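Local coordinates for putative cell adhesion protein (Parabacteroides distasonis, PDB 3LIU), which is a putative fimbrillin of the FimA/Mfa1 family that probably serves as a building block of adhesive pili on the bacterial surface, at residues Val175-Leu180 with Asn279-Val284; Leu200-Ile205 with Val240-Leu245; Lys209-Val214 with Ile223-Phe228. All blocks are in the same frame, centred on the assembly; numbering follows the deposited sequence.

Interaction 1. Residues Val175-Leu180 with Asn279-Val284; sequences VASIAL and NHEFYV
Strand 282-284 lies against the strand through A176-L180 as an antiparallel neighbour, with two closed pairs of backbone bonds. A176 and V284 form one hydrogen-bonded pair: A176 N reaches V284 O at 2.9 Å and lies nearly along its C=O axis, while V284 N returns to A176 O. I178 and F282 form the next, with both bonds in the carbonyl planes. Between them S177 and Y283 make a non-hydrogen-bonded pair. Beyond A179 direct pairing lapses: a water accepts from L180 N and donates to H280 O, before N279 N closes on L180 O at 2.7 Å in an almost straight bond.

The side chain of E281 carries the polar part. Its CG stands anti to the carbonyl carbon (chi1 -72°) and the chain then runs extended. CB, CG and CD pass alongside the hydroxyl of S177, CG also lying 4.2 Å from A179 CB. At the tip, S177 OG donates to E281 OE1 at 2.8 Å, coming from above the carboxylate plane; the hydroxyl gets there because OG is anti to the backbone N (chi1 166°). OE2 is held in a salt bridge with K359 of the adjoining strand 358-366, so both carboxylate oxygens are engaged.

On the face bearing A176, I178, F282 and V284 the contact is apolar. I178 CD1 meets V284 CG2 at 3.7 Å, the two side chains crossing at about a right angle. Within 279-284, H280 CD2 sits over one face of the F282 ring, offset toward its rim. Parallel strand 358-366 flanks 175-180 as well, making it an interior strand. The face bearing F282 and V284 packs on strand 193-213 of a second sheet, a face-to-face arrangement consistent with a FimA-type, transthyretin-like beta fold.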
ATOM      1  N   VAL A 175      -0.140  -1.936   2.765  1.00 11.23           N
ATOM      2  CA  VAL A 175      -0.573  -1.072   1.689  1.00 10.03           C
ATOM      3  C   VAL A 175      -0.201   0.398   2.028  1.00 11.86           C
ATOM      4  O   VAL A 175       0.082   0.721   3.186  1.00 10.77           O
ATOM      5  CB  VAL A 175      -2.110  -1.163   1.399  1.00  9.60           C
ATOM      6  CG1 VAL A 175      -2.498  -2.508   0.774  1.00  8.04           C
ATOM      7  CG2 VAL A 175      -2.909  -0.907   2.664  1.00 10.23           C
ATOM      8  N   ALA A 176      -0.237   1.252   1.007  1.00 10.92           N
ATOM      9  CA  ALA A 176      -0.152   2.727   1.113  1.00 10.07           C
ATOM     10  C   ALA A 176      -1.490   3.287   0.686  1.00 13.71           C
ATOM     11  O   ALA A 176      -2.251   2.608  -0.031  1.00 11.95           O
ATOM     12  CB  ALA A 176       0.987   3.315   0.195  1.00 10.41           C
ATOM     13  N   SER A 177      -1.772   4.533   1.107  1.00 10.91           N
ATOM     14  CA  SER A 177      -3.015   5.203   0.769  1.00 12.01           C
ATOM     15  C   SER A 177      -2.686   6.386  -0.102  1.00 13.76           C
ATOM     16  O   SER A 177      -1.787   7.154   0.251  1.00 11.67           O
ATOM     17  CB  SER A 177      -3.690   5.708   2.033  1.00 10.83           C
ATOM     18  OG  SER A 177      -4.733   6.628   1.709  1.00 12.27           O
ATOM     19  N   ILE A 178      -3.355   6.522  -1.252  1.00 11.09           N
ATOM     20  CA  ILE A 178      -3.101   7.647  -2.135  1.00  9.30           C
ATOM     21  C   ILE A 178      -4.405   8.393  -2.357  1.00 11.27           C
ATOM     22  O   ILE A 178      -5.447   7.787  -2.695  1.00 10.95           O
ATOM     23  CB  ILE A 178      -2.480   7.220  -3.513  1.00 11.75           C
ATOM     24  CG1 ILE A 178      -1.148   6.517  -3.314  1.00 11.36           C
ATOM     25  CG2 ILE A 178      -2.276   8.430  -4.431  1.00 13.33           C
ATOM     26  CD1 ILE A 178      -0.508   5.908  -4.625  1.00  7.13           C
ATOM     27  N   ALA A 179      -4.367   9.701  -2.172  1.00 10.08           N
ATOM     28  CA  ALA A 179      -5.561  10.543  -2.372  1.00 11.63           C
ATOM     29  C   ALA A 179      -5.203  11.890  -2.963  1.00 13.59           C
ATOM     30  O   ALA A 179      -4.107  12.411  -2.726  1.00 12.65           O
ATOM     31  CB  ALA A 179      -6.302  10.734  -1.075  1.00 12.08           C
ATOM     32  N   LEU A 180      -6.135  12.421  -3.760  1.00 12.20           N
ATOM     33  CA  LEU A 180      -6.095  13.762  -4.271  1.00 12.30           C
ATOM     34  C   LEU A 180      -6.761  14.673  -3.240  1.00 15.18           C
ATOM     35  O   LEU A 180      -7.981  14.584  -3.000  1.00 15.29           O
ATOM     36  CB  LEU A 180      -6.846  13.871  -5.621  1.00 11.75           C
ATOM     37  CG  LEU A 180      -6.859  15.259  -6.277  1.00 13.16           C
ATOM     38  CD1 LEU A 180      -5.504  15.614  -6.888  1.00  7.72           C
ATOM     39  CD2 LEU A 180      -7.994  15.406  -7.311  1.00 11.79           C
ATOM     40  N   ASN A 279     -10.249  13.586  -1.882  1.00 19.38           N
ATOM     41  CA  ASN A 279     -10.011  12.880  -0.667  1.00 19.72           C
ATOM     42  C   ASN A 279     -10.378  11.386  -0.664  1.00 15.97           C
ATOM     43  O   ASN A 279     -10.290  10.757   0.346  1.00 16.08           O
ATOM     44  CB  ASN A 279     -10.661  13.638   0.498  1.00 20.29           C
ATOM     45  CG  ASN A 279     -10.135  15.066   0.602  1.00 23.24           C
ATOM     46  OD1 ASN A 279     -10.894  16.016   0.700  1.00 34.06           O
ATOM     47  ND2 ASN A 279      -8.833  15.213   0.548  1.00 23.49           N
ATOM     48  N   HIS A 280     -10.783  10.818  -1.789  1.00 15.39           N
ATOM     49  CA  HIS A 280     -11.034   9.405  -1.836  1.00 14.79           C
ATOM     50  C   HIS A 280      -9.683   8.679  -1.799  1.00 12.43           C
ATOM     51  O   HIS A 280      -8.774   8.956  -2.608  1.00 16.63           O
ATOM     52  CB  HIS A 280     -11.777   9.031  -3.110  1.00 15.28           C
ATOM     53  CG  HIS A 280     -11.960   7.567  -3.267  1.00 13.23           C
ATOM     54  ND1 HIS A 280     -12.964   6.874  -2.622  1.00 16.71           N
ATOM     55  CD2 HIS A 280     -11.227   6.647  -3.937  1.00 19.89           C
ATOM     56  CE1 HIS A 280     -12.863   5.592  -2.928  1.00 18.79           C
ATOM     57  NE2 HIS A 280     -11.814   5.425  -3.712  1.00 26.43           N
ATOM     58  N   GLU A 281      -9.547   7.747  -0.881  1.00 13.82           N
ATOM     59  CA  GLU A 281      -8.261   7.056  -0.721  1.00 16.39           C
ATOM     60  C   GLU A 281      -8.193   5.808  -1.606  1.00 18.02           C
ATOM     61  O   GLU A 281      -9.161   5.053  -1.660  1.00 18.01           O
ATOM     62  CB  GLU A 281      -8.034   6.667   0.725  1.00 17.19           C
ATOM     63  CG  GLU A 281      -7.717   7.850   1.607  1.00 19.13           C
ATOM     64  CD  GLU A 281      -7.595   7.486   3.081  1.00 22.58           C
ATOM     65  OE1 GLU A 281      -6.914   6.488   3.447  1.00 20.03           O
ATOM     66  OE2 GLU A 281      -8.176   8.226   3.880  1.00 19.19           O
ATOM     67  N   PHE A 282      -7.059   5.631  -2.306  1.00 14.31           N
ATOM     68  CA  PHE A 282      -6.782   4.450  -3.100  1.00 14.19           C
ATOM     69  C   PHE A 282      -5.682   3.687  -2.396  1.00 14.05           C
ATOM     70  O   PHE A 282      -4.691   4.288  -1.996  1.00 14.21           O
ATOM     71  CB  PHE A 282      -6.248   4.846  -4.504  1.00 14.62           C
ATOM     72  CG  PHE A 282      -7.255   5.595  -5.361  1.00 11.95           C
ATOM     73  CD1 PHE A 282      -8.296   4.922  -5.993  1.00 14.14           C
ATOM     74  CD2 PHE A 282      -7.185   6.968  -5.500  1.00 10.79           C
ATOM     75  CE1 PHE A 282      -9.238   5.627  -6.802  1.00 12.20           C
ATOM     76  CE2 PHE A 282      -8.115   7.658  -6.288  1.00 12.89           C
ATOM     77  CZ  PHE A 282      -9.132   6.974  -6.945  1.00 15.51           C
ATOM     78  N   TYR A 283      -5.817   2.363  -2.335  1.00 11.63           N
ATOM     79  CA  TYR A 283      -4.867   1.504  -1.697  1.00 11.40           C
ATOM     80  C   TYR A 283      -4.034   0.763  -2.734  1.00 12.94           C
ATOM     81  O   TYR A 283      -4.568   0.173  -3.688  1.00 11.41           O
ATOM     82  CB  TYR A 283      -5.568   0.477  -0.791  1.00 13.75           C
ATOM     83  CG  TYR A 283      -6.463   1.029   0.275  1.00 13.52           C
ATOM     84  CD1 TYR A 283      -6.096   2.176   1.008  1.00 20.75           C
ATOM     85  CD2 TYR A 283      -7.678   0.420   0.574  1.00 18.29           C
ATOM     86  CE1 TYR A 283      -6.941   2.713   1.975  1.00 20.81           C
ATOM     87  CE2 TYR A 283      -8.499   0.923   1.568  1.00 21.77           C
ATOM     88  CZ  TYR A 283      -8.122   2.057   2.270  1.00 21.81           C
ATOM     89  OH  TYR A 283      -8.948   2.582   3.240  1.00 14.57           O
ATOM     90  N   VAL A 284      -2.720   0.763  -2.506  1.00 12.76           N
ATOM     91  CA  VAL A 284      -1.780   0.208  -3.469  1.00 12.53           C
ATOM     92  C   VAL A 284      -0.683  -0.460  -2.659  1.00 10.79           C
ATOM     93  O   VAL A 284      -0.529  -0.169  -1.455  1.00 12.75           O
ATOM     94  CB  VAL A 284      -1.157   1.321  -4.416  1.00 11.47           C
ATOM     95  CG1 VAL A 284      -2.199   1.987  -5.264  1.00 11.60           C
ATOM     96  CG2 VAL A 284      -0.401   2.375  -3.616  1.00 10.96           C
TER
HETATM   97  O   HOH W   1      -8.534  10.961  -4.551  1.00 13.51           O

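Interaction 2. Residues Leu200-Ile205 with Val240-Leu245; sequences LKEVFI and VGLLFL
F204 takes the crowded rotamer, its CG between the backbone N and the carbonyl carbon (chi1 77°), and this swings the ring out from strand 193-213 toward the chain that follows strand 238-240. L242 answers with CG anti to its carbonyl carbon and an extended chi2, a shape that lays CD1 over one face of the F204 ring. The methyl is 3.9 Å from the ring centroid, a CH-pi contact displaced toward the CD1 side, where L242 CD1 and F204 CD1 are 3.7 Å apart. The far end of the ring meets F244 tip to tip, F204 CZ lying 3.8 Å from F244 CE1 with the planes at 45°. At the ring edge stand V240 CG2 and the backbone N of G241.

These residues lie where an antiparallel strand pair ends and its partner departs as a loop: G241 N donates to I205 O at 3.0 Å, nearly along the C=O axis, and V240 CA adds a CA-H...O contact to the same oxygen. Upstream, a classic beta bulge sets two residues, K201 and E202, opposite the single K312 of strand 308-319. E202, with CG anti to its backbone N and the chain bent at chi2 (91°), brings OE2 within 3.9 Å of L242 CD1. Y332 of strand 326-336 touches both F204 and F244, while A268 packs against F204 and L242.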
ATOM      1  N   LEU A 200     -13.137  18.994 -11.974  1.00 14.45           N
ATOM      2  CA  LEU A 200     -12.699  17.624 -11.862  1.00 15.11           C
ATOM      3  C   LEU A 200     -13.798  16.620 -12.253  1.00 13.61           C
ATOM      4  O   LEU A 200     -14.887  16.704 -11.739  1.00 11.52           O
ATOM      5  CB  LEU A 200     -12.215  17.360 -10.428  1.00 17.03           C
ATOM      6  CG  LEU A 200     -11.672  15.956 -10.187  1.00 13.86           C
ATOM      7  CD1 LEU A 200     -10.308  15.785 -10.937  1.00  6.12           C
ATOM      8  CD2 LEU A 200     -11.547  15.718  -8.678  1.00 18.71           C
ATOM      9  N   LYS A 201     -13.484  15.670 -13.136  1.00 13.13           N
ATOM     10  CA  LYS A 201     -14.443  14.613 -13.550  1.00 15.44           C
ATOM     11  C   LYS A 201     -14.074  13.220 -13.055  1.00 16.56           C
ATOM     12  O   LYS A 201     -14.961  12.437 -12.718  1.00 16.56           O
ATOM     13  CB  LYS A 201     -14.565  14.559 -15.065  1.00 14.22           C
ATOM     14  CG  LYS A 201     -15.388  15.719 -15.680  1.00 17.93           C
ATOM     15  CD  LYS A 201     -15.621  15.459 -17.192  1.00 29.40           C
ATOM     16  CE  LYS A 201     -16.722  16.341 -17.819  1.00 35.76           C
ATOM     17  NZ  LYS A 201     -16.342  16.865 -19.216  1.00 37.88           N
ATOM     18  N   GLU A 202     -12.774  12.916 -13.000  1.00 14.71           N
ATOM     19  CA  GLU A 202     -12.315  11.560 -12.654  1.00 16.11           C
ATOM     20  C   GLU A 202     -10.905  11.601 -12.043  1.00 13.15           C
ATOM     21  O   GLU A 202     -10.080  12.457 -12.381  1.00 14.57           O
ATOM     22  CB  GLU A 202     -12.318  10.666 -13.920  1.00 17.63           C
ATOM     23  CG  GLU A 202     -11.937   9.183 -13.703  1.00 19.53           C
ATOM     24  CD  GLU A 202     -13.138   8.279 -13.427  1.00 31.86           C
ATOM     25  OE1 GLU A 202     -14.273   8.788 -13.418  1.00 29.73           O
ATOM     26  OE2 GLU A 202     -12.962   7.054 -13.228  1.00 30.44           O
ATOM     27  N   VAL A 203     -10.636  10.658 -11.145  1.00 13.02           N
ATOM     28  CA  VAL A 203      -9.310  10.415 -10.632  1.00 12.45           C
ATOM     29  C   VAL A 203      -9.009   8.930 -10.778  1.00 14.03           C
ATOM     30  O   VAL A 203      -9.886   8.086 -10.531  1.00 15.90           O
ATOM     31  CB  VAL A 203      -9.213  10.831  -9.148  1.00 15.21           C
ATOM     32  CG1 VAL A 203      -7.780  10.698  -8.646  1.00 12.23           C
ATOM     33  CG2 VAL A 203      -9.718  12.289  -8.951  1.00 17.16           C
ATOM     34  N   PHE A 204      -7.811   8.579 -11.225  1.00 11.29           N
ATOM     35  CA  PHE A 204      -7.438   7.160 -11.261  1.00 12.56           C
ATOM     36  C   PHE A 204      -5.952   6.917 -11.076  1.00 13.42           C
ATOM     37  O   PHE A 204      -5.138   7.844 -11.172  1.00 11.18           O
ATOM     38  CB  PHE A 204      -8.018   6.427 -12.510  1.00 12.15           C
ATOM     39  CG  PHE A 204      -7.288   6.690 -13.822  1.00  9.74           C
ATOM     40  CD1 PHE A 204      -7.471   7.862 -14.507  1.00 11.67           C
ATOM     41  CD2 PHE A 204      -6.446   5.731 -14.367  1.00 12.40           C
ATOM     42  CE1 PHE A 204      -6.833   8.104 -15.719  1.00 11.12           C
ATOM     43  CE2 PHE A 204      -5.789   5.948 -15.585  1.00 14.43           C
ATOM     44  CZ  PHE A 204      -6.001   7.133 -16.275  1.00 14.18           C
ATOM     45  N   ILE A 205      -5.624   5.658 -10.780  1.00 11.54           N
ATOM     46  CA  ILE A 205      -4.257   5.263 -10.527  1.00 10.97           C
ATOM     47  C   ILE A 205      -3.777   4.325 -11.624  1.00 12.30           C
ATOM     48  O   ILE A 205      -4.557   3.474 -12.077  1.00 12.13           O
ATOM     49  CB  ILE A 205      -4.139   4.514  -9.171  1.00 12.38           C
ATOM     50  CG1 ILE A 205      -4.665   5.370  -8.028  1.00 14.38           C
ATOM     51  CG2 ILE A 205      -2.664   4.033  -8.927  1.00  9.31           C
ATOM     52  CD1 ILE A 205      -4.012   6.736  -7.837  1.00 14.37           C
ATOM     53  N   VAL A 240      -4.408  -0.995 -12.842  1.00 11.68           N
ATOM     54  CA  VAL A 240      -4.762   0.279 -13.401  1.00 12.11           C
ATOM     55  C   VAL A 240      -6.281   0.431 -13.329  1.00 13.96           C
ATOM     56  O   VAL A 240      -7.040  -0.541 -13.540  1.00 13.96           O
ATOM     57  CB  VAL A 240      -4.246   0.474 -14.863  1.00 12.35           C
ATOM     58  CG1 VAL A 240      -4.930  -0.505 -15.887  1.00 11.16           C
ATOM     59  CG2 VAL A 240      -4.424   1.903 -15.289  1.00 13.39           C
ATOM     60  N   GLY A 241      -6.728   1.655 -13.068  1.00 12.83           N
ATOM     61  CA  GLY A 241      -8.153   1.909 -12.793  1.00 10.59           C
ATOM     62  C   GLY A 241      -9.085   1.919 -13.998  1.00 13.26           C
ATOM     63  O   GLY A 241     -10.296   1.623 -13.880  1.00 11.39           O
ATOM     64  N   LEU A 242      -8.519   2.258 -15.151  1.00 12.71           N
ATOM     65  CA  LEU A 242      -9.243   2.322 -16.411  1.00 13.03           C
ATOM     66  C   LEU A 242      -8.419   1.730 -17.552  1.00 11.43           C
ATOM     67  O   LEU A 242      -7.178   1.755 -17.509  1.00 15.01           O
ATOM     68  CB  LEU A 242      -9.546   3.800 -16.755  1.00 15.11           C
ATOM     69  CG  LEU A 242     -10.447   4.539 -15.774  1.00 17.06           C
ATOM     70  CD1 LEU A 242     -10.316   6.072 -15.970  1.00 11.23           C
ATOM     71  CD2 LEU A 242     -11.869   4.020 -15.888  1.00 10.92           C
ATOM     72  N   LEU A 243      -9.118   1.224 -18.574  1.00 12.59           N
ATOM     73  CA  LEU A 243      -8.506   0.775 -19.810  1.00 14.77           C
ATOM     74  C   LEU A 243      -8.884   1.745 -20.949  1.00 16.58           C
ATOM     75  O   LEU A 243      -9.922   2.378 -20.926  1.00 16.10           O
ATOM     76  CB  LEU A 243      -8.926  -0.648 -20.158  1.00 15.38           C
ATOM     77  CG  LEU A 243      -8.639  -1.732 -19.124  1.00 18.21           C
ATOM     78  CD1 LEU A 243      -9.299  -3.117 -19.527  1.00  6.13           C
ATOM     79  CD2 LEU A 243      -7.152  -1.858 -18.968  1.00 18.51           C
ATOM     80  N   PHE A 244      -8.003   1.879 -21.932  1.00 18.26           N
ATOM     81  CA  PHE A 244      -8.238   2.801 -23.037  1.00 22.97           C
ATOM     82  C   PHE A 244      -8.171   2.026 -24.361  1.00 27.13           C
ATOM     83  O   PHE A 244      -7.828   0.831 -24.386  1.00 28.06           O
ATOM     84  CB  PHE A 244      -7.261   3.992 -22.953  1.00 21.28           C
ATOM     85  CG  PHE A 244      -7.466   4.827 -21.726  1.00 20.39           C
ATOM     86  CD1 PHE A 244      -6.821   4.514 -20.534  1.00 17.57           C
ATOM     87  CD2 PHE A 244      -8.385   5.879 -21.730  1.00 19.32           C
ATOM     88  CE1 PHE A 244      -7.055   5.279 -19.376  1.00 16.16           C
ATOM     89  CE2 PHE A 244      -8.617   6.619 -20.579  1.00 17.30           C
ATOM     90  CZ  PHE A 244      -7.938   6.318 -19.411  1.00 17.04           C
ATOM     91  N   LEU A 245      -8.598   2.651 -25.449  1.00 34.09           N
ATOM     92  CA  LEU A 245      -8.613   1.927 -26.744  1.00 39.29           C
ATOM     93  C   LEU A 245      -7.173   1.699 -27.238  1.00 41.12           C
ATOM     94  O   LEU A 245      -6.284   2.546 -27.045  1.00 39.54           O
ATOM     95  CB  LEU A 245      -9.453   2.656 -27.810  1.00 39.01           C
ATOM     96  CG  LEU A 245     -10.950   2.407 -27.712  1.00 41.04           C
ATOM     97  CD1 LEU A 245     -11.622   3.268 -28.739  1.00 36.70           C
ATOM     98  CD2 LEU A 245     -11.279   0.918 -27.897  1.00 36.22           C
TER

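Interaction 3. Residues Lys209-Val214 with Ile223-Phe228; sequences KGVSSV and IEKDFF
K209 leaves the backbone with CG anti to its carbonyl carbon (chi1 -78°) and stays extended to the tip, whereas K225, of the same first torsion, bends at chi2 (-52°); so K209 reaches along the F227 ring to the 223-228 backbone, while K225 folds across S212 toward S213. K209 lays its methylenes on the F227 ring, CE standing over one face 3.9 Å from the centroid in a CH-pi contact. Beyond the ring, K209 NZ donates to K225 O at 2.9 Å and forms a salt bridge at 2.9 Å with E224 OE2, on that oxygen's anti lone pair. E291 gives K209 a second carboxylate, and T288 holds E224 OE1.

Here the end of strand 193-213 is lined by a returning loop, whose S213 N to I223 O bond of 2.9 Å is supplemented by waters joining V211 O to K225 N and S213 OG to E224 O. K225 passes over S212 CA and places NZ 2.9 Å from S213 OG, its hydrogen-bond acceptor, and E111 supplies a salt bridge to the same ammonium. V211 CG2 approaches F227 CE1 obliquely at 3.5 Å, while S212 OG, anti to its backbone N, reaches forward to donate to S213 O.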
ATOM      1  N   LYS A 209       1.561  -1.510  -8.256  1.00  9.48           N
ATOM      2  CA  LYS A 209       1.999  -2.894  -8.108  1.00  9.40           C
ATOM      3  C   LYS A 209       0.879  -3.658  -7.416  1.00 11.54           C
ATOM      4  O   LYS A 209       0.375  -3.249  -6.366  1.00 10.42           O
ATOM      5  CB  LYS A 209       3.327  -3.003  -7.396  1.00  8.44           C
ATOM      6  CG  LYS A 209       4.485  -2.668  -8.317  1.00 10.99           C
ATOM      7  CD  LYS A 209       5.828  -3.042  -7.793  1.00  7.18           C
ATOM      8  CE  LYS A 209       6.925  -2.781  -8.851  1.00  7.86           C
ATOM      9  NZ  LYS A 209       8.293  -3.066  -8.377  1.00  9.21           N
ATOM     10  N   GLY A 210       0.441  -4.740  -8.051  1.00 10.76           N
ATOM     11  CA  GLY A 210      -0.684  -5.487  -7.534  1.00 10.43           C
ATOM     12  C   GLY A 210      -0.284  -6.687  -6.735  1.00 10.40           C
ATOM     13  O   GLY A 210      -1.141  -7.458  -6.302  1.00  9.89           O
ATOM     14  N   VAL A 211       1.029  -6.852  -6.547  1.00 12.15           N
ATOM     15  CA  VAL A 211       1.594  -7.924  -5.718  1.00  8.85           C
ATOM     16  C   VAL A 211       2.623  -7.337  -4.752  1.00  9.78           C
ATOM     17  O   VAL A 211       3.252  -6.306  -5.032  1.00 10.75           O
ATOM     18  CB  VAL A 211       2.290  -9.041  -6.525  1.00 10.84           C
ATOM     19  CG1 VAL A 211       1.310  -9.877  -7.355  1.00  6.23           C
ATOM     20  CG2 VAL A 211       3.421  -8.445  -7.426  1.00  7.40           C
ATOM     21  N   SER A 212       2.789  -8.024  -3.621  1.00 11.66           N
ATOM     22  CA  SER A 212       3.707  -7.627  -2.524  1.00 11.00           C
ATOM     23  C   SER A 212       4.100  -8.854  -1.709  1.00  9.43           C
ATOM     24  O   SER A 212       3.369  -9.849  -1.653  1.00 10.45           O
ATOM     25  CB  SER A 212       3.039  -6.593  -1.586  1.00 12.66           C
ATOM     26  OG  SER A 212       3.832  -6.285  -0.417  1.00 12.55           O
ATOM     27  N   SER A 213       5.248  -8.800  -1.059  1.00 10.49           N
ATOM     28  CA  SER A 213       5.547  -9.760   0.025  1.00 10.62           C
ATOM     29  C   SER A 213       4.612  -9.445   1.226  1.00 11.51           C
ATOM     30  O   SER A 213       4.183  -8.313   1.397  1.00 10.26           O
ATOM     31  CB  SER A 213       7.024  -9.642   0.452  1.00 10.49           C
ATOM     32  OG  SER A 213       7.856 -10.095  -0.587  1.00  8.27           O
ATOM     33  N   VAL A 214       4.324 -10.439   2.053  1.00 11.30           N
ATOM     34  CA  VAL A 214       3.415 -10.255   3.168  1.00  8.64           C
ATOM     35  C   VAL A 214       4.093  -9.544   4.361  1.00 10.68           C
ATOM     36  O   VAL A 214       3.428  -8.853   5.114  1.00 13.13           O
ATOM     37  CB  VAL A 214       2.759 -11.582   3.600  1.00 12.30           C
ATOM     38  CG1 VAL A 214       3.744 -12.524   4.307  1.00 11.64           C
ATOM     39  CG2 VAL A 214       1.524 -11.303   4.458  1.00  7.45           C
ATOM     40  N   ILE A 223       8.734  -4.484   1.480  1.00 12.70           N
ATOM     41  CA  ILE A 223       8.033  -5.696   1.117  1.00 13.68           C
ATOM     42  C   ILE A 223       7.713  -5.688  -0.383  1.00 15.09           C
ATOM     43  O   ILE A 223       6.944  -6.508  -0.877  1.00 13.78           O
ATOM     44  CB  ILE A 223       6.704  -5.863   1.916  1.00 13.48           C
ATOM     45  CG1 ILE A 223       5.859  -4.602   1.820  1.00 12.77           C
ATOM     46  CG2 ILE A 223       7.017  -6.290   3.383  1.00  8.66           C
ATOM     47  CD1 ILE A 223       4.468  -4.654   2.519  1.00  9.70           C
ATOM     48  N   GLU A 224       8.260  -4.712  -1.091  1.00 14.22           N
ATOM     49  CA  GLU A 224       8.063  -4.559  -2.527  1.00 13.83           C
ATOM     50  C   GLU A 224       8.566  -5.768  -3.278  1.00 10.37           C
ATOM     51  O   GLU A 224       9.651  -6.292  -2.981  1.00 10.87           O
ATOM     52  CB  GLU A 224       8.853  -3.333  -3.043  1.00 13.06           C
ATOM     53  CG  GLU A 224       8.668  -3.049  -4.567  1.00 10.36           C
ATOM     54  CD  GLU A 224       9.374  -1.775  -5.026  1.00 16.57           C
ATOM     55  OE1 GLU A 224      10.079  -1.164  -4.211  1.00 10.91           O
ATOM     56  OE2 GLU A 224       9.191  -1.359  -6.194  1.00 10.58           O
ATOM     57  N   LYS A 225       7.811  -6.179  -4.288  1.00 10.48           N
ATOM     58  CA  LYS A 225       8.253  -7.229  -5.210  1.00 11.64           C
ATOM     59  C   LYS A 225       8.945  -6.607  -6.412  1.00 12.32           C
ATOM     60  O   LYS A 225       8.404  -5.693  -7.043  1.00 13.60           O
ATOM     61  CB  LYS A 225       7.068  -8.018  -5.736  1.00 12.03           C
ATOM     62  CG  LYS A 225       6.390  -8.979  -4.760  1.00  9.92           C
ATOM     63  CD  LYS A 225       7.372  -9.944  -4.080  1.00 12.80           C
ATOM     64  CE  LYS A 225       6.622 -11.162  -3.511  1.00  8.73           C
ATOM     65  NZ  LYS A 225       7.475 -12.050  -2.681  1.00  8.90           N
ATOM     66  N   ASP A 226      10.146  -7.104  -6.725  1.00 12.95           N
ATOM     67  CA  ASP A 226      10.795  -6.766  -7.973  1.00 12.11           C
ATOM     68  C   ASP A 226       9.968  -7.310  -9.118  1.00 10.00           C
ATOM     69  O   ASP A 226       9.367  -8.377  -9.002  1.00 14.35           O
ATOM     70  CB  ASP A 226      12.181  -7.390  -8.056  1.00 10.89           C
ATOM     71  CG  ASP A 226      13.158  -6.758  -7.145  1.00 19.15           C
ATOM     72  OD1 ASP A 226      12.878  -5.724  -6.532  1.00 17.08           O
ATOM     73  OD2 ASP A 226      14.250  -7.291  -7.060  1.00 18.58           O
ATOM     74  N   PHE A 227       9.949  -6.584 -10.224  1.00 13.35           N
ATOM     75  CA  PHE A 227       9.236  -7.007 -11.452  1.00 12.02           C
ATOM     76  C   PHE A 227      10.239  -7.295 -12.551  1.00 14.53           C
ATOM     77  O   PHE A 227      11.363  -6.805 -12.518  1.00 13.58           O
ATOM     78  CB  PHE A 227       8.252  -5.925 -11.907  1.00 10.08           C
ATOM     79  CG  PHE A 227       6.887  -5.980 -11.259  1.00 12.44           C
ATOM     80  CD1 PHE A 227       6.722  -6.301  -9.892  1.00  8.91           C
ATOM     81  CD2 PHE A 227       5.773  -5.604 -11.991  1.00  9.13           C
ATOM     82  CE1 PHE A 227       5.460  -6.259  -9.292  1.00  9.16           C
ATOM     83  CE2 PHE A 227       4.488  -5.559 -11.407  1.00 14.40           C
ATOM     84  CZ  PHE A 227       4.317  -5.877 -10.078  1.00 10.75           C
ATOM     85  N   PHE A 228       9.824  -8.091 -13.531  1.00 16.25           N
ATOM     86  CA  PHE A 228      10.695  -8.491 -14.629  1.00 15.35           C
ATOM     87  C   PHE A 228      11.980  -9.197 -14.128  1.00 18.28           C
ATOM     88  O   PHE A 228      11.909  -9.947 -13.144  1.00 17.84           O
ATOM     89  CB  PHE A 228      10.941  -7.293 -15.554  1.00 17.24           C
ATOM     90  CG  PHE A 228       9.675  -6.776 -16.168  1.00 14.64           C
ATOM     91  CD1 PHE A 228       9.000  -7.536 -17.120  1.00 18.48           C
ATOM     92  CD2 PHE A 228       9.107  -5.605 -15.740  1.00 10.71           C
ATOM     93  CE1 PHE A 228       7.788  -7.106 -17.650  1.00 16.93           C
ATOM     94  CE2 PHE A 228       7.902  -5.153 -16.292  1.00 14.73           C
ATOM     95  CZ  PHE A 228       7.252  -5.895 -17.239  1.00 15.13           C
TER
HETATM   96  O   HOH W   2       5.295  -4.566  -4.358  1.00 13.01           O
HETATM   97  O   HOH W   3       9.830  -8.252  -1.018  1.00 27.63           O

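Strand 193-213 ties the set together: interactions 2 and 3 occupy successive parts of it, and interaction 1 packs against it from strands 172-185 and 282-284. Interactions 1 and 2 touch, F282 CG meeting I205 CG1 at 3.7 Å and L180 meeting L200 and V203, whereas 1 and 3 come no closer than about 5 Å between nearest atoms. Interactions 1 and 3 are buried near the centre of the chain; interaction 2, its centre about 19 Å from that of the chain, is only partly buried. Strand pairing dominates the first, an aromatic and aliphatic cluster at a strand's departure the second, and the third buries lysine ammonium groups among carboxylates, a backbone carbonyl and a serine hydroxyl.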